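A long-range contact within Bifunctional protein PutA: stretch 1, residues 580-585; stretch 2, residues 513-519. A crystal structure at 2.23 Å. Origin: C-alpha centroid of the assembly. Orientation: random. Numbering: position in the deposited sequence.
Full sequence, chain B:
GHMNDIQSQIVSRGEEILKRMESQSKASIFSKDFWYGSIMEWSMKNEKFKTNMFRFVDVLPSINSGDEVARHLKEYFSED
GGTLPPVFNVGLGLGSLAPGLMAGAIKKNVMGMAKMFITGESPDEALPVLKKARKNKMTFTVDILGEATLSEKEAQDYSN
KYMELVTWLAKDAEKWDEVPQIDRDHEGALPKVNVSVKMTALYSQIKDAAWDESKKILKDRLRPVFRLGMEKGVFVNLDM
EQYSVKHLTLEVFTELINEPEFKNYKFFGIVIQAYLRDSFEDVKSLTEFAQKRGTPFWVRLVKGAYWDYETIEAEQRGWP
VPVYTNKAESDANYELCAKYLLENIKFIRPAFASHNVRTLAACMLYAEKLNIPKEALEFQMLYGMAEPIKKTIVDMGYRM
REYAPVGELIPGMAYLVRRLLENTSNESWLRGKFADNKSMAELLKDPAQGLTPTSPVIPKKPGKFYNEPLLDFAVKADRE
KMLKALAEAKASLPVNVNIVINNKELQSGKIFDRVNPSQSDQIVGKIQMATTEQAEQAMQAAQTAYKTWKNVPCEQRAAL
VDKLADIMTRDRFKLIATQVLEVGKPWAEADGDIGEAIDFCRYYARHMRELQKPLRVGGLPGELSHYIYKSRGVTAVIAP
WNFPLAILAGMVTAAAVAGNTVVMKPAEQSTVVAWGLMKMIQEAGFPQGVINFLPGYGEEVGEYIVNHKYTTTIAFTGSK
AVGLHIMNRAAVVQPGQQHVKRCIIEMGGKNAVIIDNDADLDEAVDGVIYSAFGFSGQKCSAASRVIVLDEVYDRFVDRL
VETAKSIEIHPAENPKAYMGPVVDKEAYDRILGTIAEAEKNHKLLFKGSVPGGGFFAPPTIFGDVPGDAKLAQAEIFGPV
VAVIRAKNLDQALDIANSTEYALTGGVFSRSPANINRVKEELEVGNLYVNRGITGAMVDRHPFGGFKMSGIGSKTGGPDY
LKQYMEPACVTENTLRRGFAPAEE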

ATOM      1  N   VAL B 580       4.818   8.387  36.085  1.00 17.96           N
ATOM      2  CA  VAL B 580       4.500   7.785  37.378  1.00 17.50           C
ATOM      3  C   VAL B 580       3.851   8.818  38.297  1.00 26.02           C
ATOM      4  O   VAL B 580       2.809   8.561  38.912  1.00 25.64           O
ATOM      5  CB  VAL B 580       5.764   7.178  38.016  1.00 23.22           C
ATOM      6  CG1 VAL B 580       5.523   6.849  39.493  1.00 18.03           C
ATOM      7  CG2 VAL B 580       6.165   5.935  37.249  1.00 19.66           C
ATOM      8  N   LEU B 581       4.428  10.017  38.365  1.00 23.20           N
ATOM      9  CA  LEU B 581       3.975  10.997  39.352  1.00 28.08           C
ATOM     10  C   LEU B 581       2.740  11.775  38.890  1.00 27.03           C
ATOM     11  O   LEU B 581       1.831  12.006  39.690  1.00 22.01           O
ATOM     12  CB  LEU B 581       5.117  11.962  39.697  1.00 30.44           C
ATOM     13  CG  LEU B 581       6.337  11.378  40.423  1.00 25.25           C
ATOM     14  CD1 LEU B 581       7.445  12.393  40.511  1.00 27.66           C
ATOM     15  CD2 LEU B 581       5.917  10.961  41.832  1.00 28.45           C
ATOM     16  N   GLU B 582       2.682  12.194  37.617  1.00 18.65           N
ATOM     17  CA  GLU B 582       1.575  13.041  37.179  1.00 27.84           C
ATOM     18  C   GLU B 582       0.326  12.238  36.838  1.00 22.81           C
ATOM     19  O   GLU B 582      -0.790  12.699  37.085  1.00 22.21           O
ATOM     20  CB  GLU B 582       1.973  13.884  35.960  1.00 28.70           C
ATOM     21  CG  GLU B 582       0.920  14.909  35.598  1.00 29.29           C
ATOM     22  CD  GLU B 582       1.160  15.592  34.256  1.00 35.96           C
ATOM     23  OE1 GLU B 582       1.887  15.043  33.412  1.00 30.25           O
ATOM     24  OE2 GLU B 582       0.619  16.700  34.038  1.00 36.36           O
ATOM     25  N   VAL B 583       0.480  11.043  36.273  1.00 18.91           N
ATOM     26  CA  VAL B 583      -0.661  10.282  35.768  1.00 21.99           C
ATOM     27  C   VAL B 583      -0.952   9.022  36.587  1.00 23.28           C
ATOM     28  O   VAL B 583      -1.999   8.394  36.372  1.00 23.27           O
ATOM     29  CB  VAL B 583      -0.462   9.928  34.277  1.00 29.21           C
ATOM     30  CG1 VAL B 583      -1.749   9.498  33.634  1.00 34.29           C
ATOM     31  CG2 VAL B 583       0.098  11.123  33.536  1.00 30.92           C
ATOM     32  N   GLY B 584      -0.090   8.649  37.538  1.00 25.40           N
ATOM     33  CA  GLY B 584      -0.308   7.431  38.306  1.00 18.67           C
ATOM     34  C   GLY B 584       0.011   6.157  37.548  1.00 25.24           C
ATOM     35  O   GLY B 584      -0.459   5.078  37.924  1.00 28.66           O
ATOM     36  N   LYS B 585       0.814   6.239  36.499  1.00 20.75           N
ATOM     37  CA  LYS B 585       1.150   5.049  35.729  1.00 25.41           C
ATOM     38  C   LYS B 585       2.187   4.221  36.487  1.00 24.49           C
ATOM     39  O   LYS B 585       3.251   4.751  36.832  1.00 20.64           O
ATOM     40  CB  LYS B 585       1.663   5.471  34.354  1.00 23.29           C
ATOM     41  CG  LYS B 585       0.541   6.085  33.498  1.00 33.49           C
ATOM     42  CD  LYS B 585       0.791   6.022  31.989  1.00 39.99           C
ATOM     43  CE  LYS B 585       0.514   4.669  31.394  1.00 32.45           C
ATOM     44  NZ  LYS B 585       0.605   4.713  29.909  1.00 34.43           N
TER
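Stretch 2, residues 513-519: DRVNPSQ

A single backbone carbonyl at the end of a helix can anchor a distant segment of chain, and here the O atom of Glu582 does so by receiving two hydrogen bonds from one arginine. Arg514 NH2 lies 2.9 Å from Glu582 O, and Arg514 NE makes a second, weak bond to Glu582 O at 3.4 Å. The principle is general: carbonyls in the last turn of a helix lack the amide partners available further up, and a guanidinium can supply donors in their place.

The helix runs through Leu581 and Glu582 and gives way at Gly584, the first residue to leave helical geometry, with a phi of 76°. Stretch 2 approaches this terminus as extended strand, Arg514 being its first residue to touch stretch 1, and then enters a type I turn from Asn516 to Gln519. The turn is closed by the bond from Gln519 N to Asn516 O (2.9 Å) and braced by another from Ser518 N to Asn516 OD1 (2.8 Å).

The nearest CA pairs are Asn516 with Glu582, 5.5 Å apart, and Pro517 with Gly584, 5.9 Å apart. Along the strand, Arg514 points its CB toward the helix while Val515 points away, the alternation expected of extended chain. The aliphatic part of Arg514 also packs on Glu582, CG to CG at 4.0 Å.

Pro517, which has no amide hydrogen to offer, fits its ring against the backbone at the helix end. Its CD lies 3.3 Å from Glu582 O and 3.4 Å from Leu581 O, while its CG is 3.6 Å from Gly584 N. An ideal CB on Gly584 would fall a tight 3.4 Å from Pro517 CG, so glycine suits both the positive phi and the close packing.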

ATOM      1  N   ASP B 513      -3.911  23.673  38.763  1.00 33.25           N
ATOM      2  CA  ASP B 513      -3.070  22.843  39.627  1.00 30.36           C
ATOM      3  C   ASP B 513      -3.387  21.373  39.388  1.00 30.18           C
ATOM      4  O   ASP B 513      -4.520  20.938  39.617  1.00 29.11           O
ATOM      5  CB  ASP B 513      -3.285  23.191  41.102  1.00 29.11           C
ATOM      6  CG  ASP B 513      -2.692  24.553  41.490  1.00 35.16           C
ATOM      7  OD1 ASP B 513      -1.785  25.060  40.794  1.00 39.19           O
ATOM      8  OD2 ASP B 513      -3.104  25.106  42.524  1.00 35.87           O
ATOM      9  N   ARG B 514      -2.385  20.596  38.979  1.00 28.65           N
ATOM     10  CA  ARG B 514      -2.553  19.169  38.716  1.00 22.51           C
ATOM     11  C   ARG B 514      -1.895  18.385  39.846  1.00 28.82           C
ATOM     12  O   ARG B 514      -0.666  18.389  39.982  1.00 34.82           O
ATOM     13  CB  ARG B 514      -1.968  18.808  37.351  1.00 24.69           C
ATOM     14  CG  ARG B 514      -1.879  17.318  37.089  1.00 28.16           C
ATOM     15  CD  ARG B 514      -3.226  16.603  37.249  1.00 28.73           C
ATOM     16  NE  ARG B 514      -3.056  15.173  36.987  1.00 28.00           N
ATOM     17  CZ  ARG B 514      -3.896  14.224  37.382  1.00 24.06           C
ATOM     18  NH1 ARG B 514      -4.989  14.534  38.069  1.00 21.01           N
ATOM     19  NH2 ARG B 514      -3.631  12.956  37.091  1.00 23.53           N
ATOM     20  N   VAL B 515      -2.716  17.707  40.651  1.00 32.51           N
ATOM     21  CA  VAL B 515      -2.215  17.015  41.832  1.00 22.68           C
ATOM     22  C   VAL B 515      -1.700  15.627  41.460  1.00 29.31           C
ATOM     23  O   VAL B 515      -2.033  15.053  40.416  1.00 28.96           O
ATOM     24  CB  VAL B 515      -3.295  16.930  42.930  1.00 29.69           C
ATOM     25  CG1 VAL B 515      -3.745  18.332  43.379  1.00 24.25           C
ATOM     26  CG2 VAL B 515      -4.483  16.138  42.439  1.00 25.42           C
ATOM     27  N   ASN B 516      -0.866  15.088  42.334  1.00 23.31           N
ATOM     28  CA  ASN B 516      -0.393  13.722  42.236  1.00 25.42           C
ATOM     29  C   ASN B 516      -1.564  12.800  42.524  1.00 29.33           C
ATOM     30  O   ASN B 516      -2.088  12.823  43.648  1.00 27.41           O
ATOM     31  CB  ASN B 516       0.757  13.505  43.216  1.00 21.78           C
ATOM     32  CG  ASN B 516       1.322  12.096  43.174  1.00 27.07           C
ATOM     33  OD1 ASN B 516       0.652  11.145  42.778  1.00 27.90           O
ATOM     34  ND2 ASN B 516       2.570  11.958  43.601  1.00 25.98           N
ATOM     35  N   PRO B 517      -2.033  12.011  41.554  1.00 29.23           N
ATOM     36  CA  PRO B 517      -3.230  11.190  41.799  1.00 29.50           C
ATOM     37  C   PRO B 517      -3.005  10.074  42.810  1.00 30.40           C
ATOM     38  O   PRO B 517      -3.996   9.517  43.303  1.00 24.85           O
ATOM     39  CB  PRO B 517      -3.572  10.641  40.409  1.00 33.59           C
ATOM     40  CG  PRO B 517      -2.237  10.623  39.686  1.00 32.59           C
ATOM     41  CD  PRO B 517      -1.511  11.851  40.184  1.00 28.51           C
ATOM     42  N   SER B 518      -1.744   9.717  43.117  1.00 26.81           N
ATOM     43  CA  SER B 518      -1.416   8.781  44.195  1.00 22.82           C
ATOM     44  C   SER B 518      -1.321   9.456  45.555  1.00 27.88           C
ATOM     45  O   SER B 518      -1.209   8.763  46.575  1.00 28.00           O
ATOM     46  CB  SER B 518      -0.071   8.089  43.945  1.00 23.67           C
ATOM     47  OG  SER B 518      -0.066   7.357  42.743  1.00 26.78           O
ATOM     48  N   GLN B 519      -1.292  10.782  45.588  1.00 22.83           N
ATOM     49  CA  GLN B 519      -1.109  11.507  46.835  1.00 31.66           C
ATOM     50  C   GLN B 519      -1.654  12.906  46.622  1.00 32.34           C
ATOM     51  O   GLN B 519      -0.895  13.837  46.315  1.00 32.85           O
ATOM     52  CB  GLN B 519       0.365  11.524  47.243  1.00 31.51           C
ATOM     53  CG  GLN B 519       0.593  12.082  48.631  1.00 40.55           C
ATOM     54  CD  GLN B 519       2.053  12.264  48.966  1.00 48.35           C
ATOM     55  OE1 GLN B 519       2.897  11.431  48.614  1.00 46.74           O
ATOM     56  NE2 GLN B 519       2.363  13.359  49.657  1.00 49.90           N
TER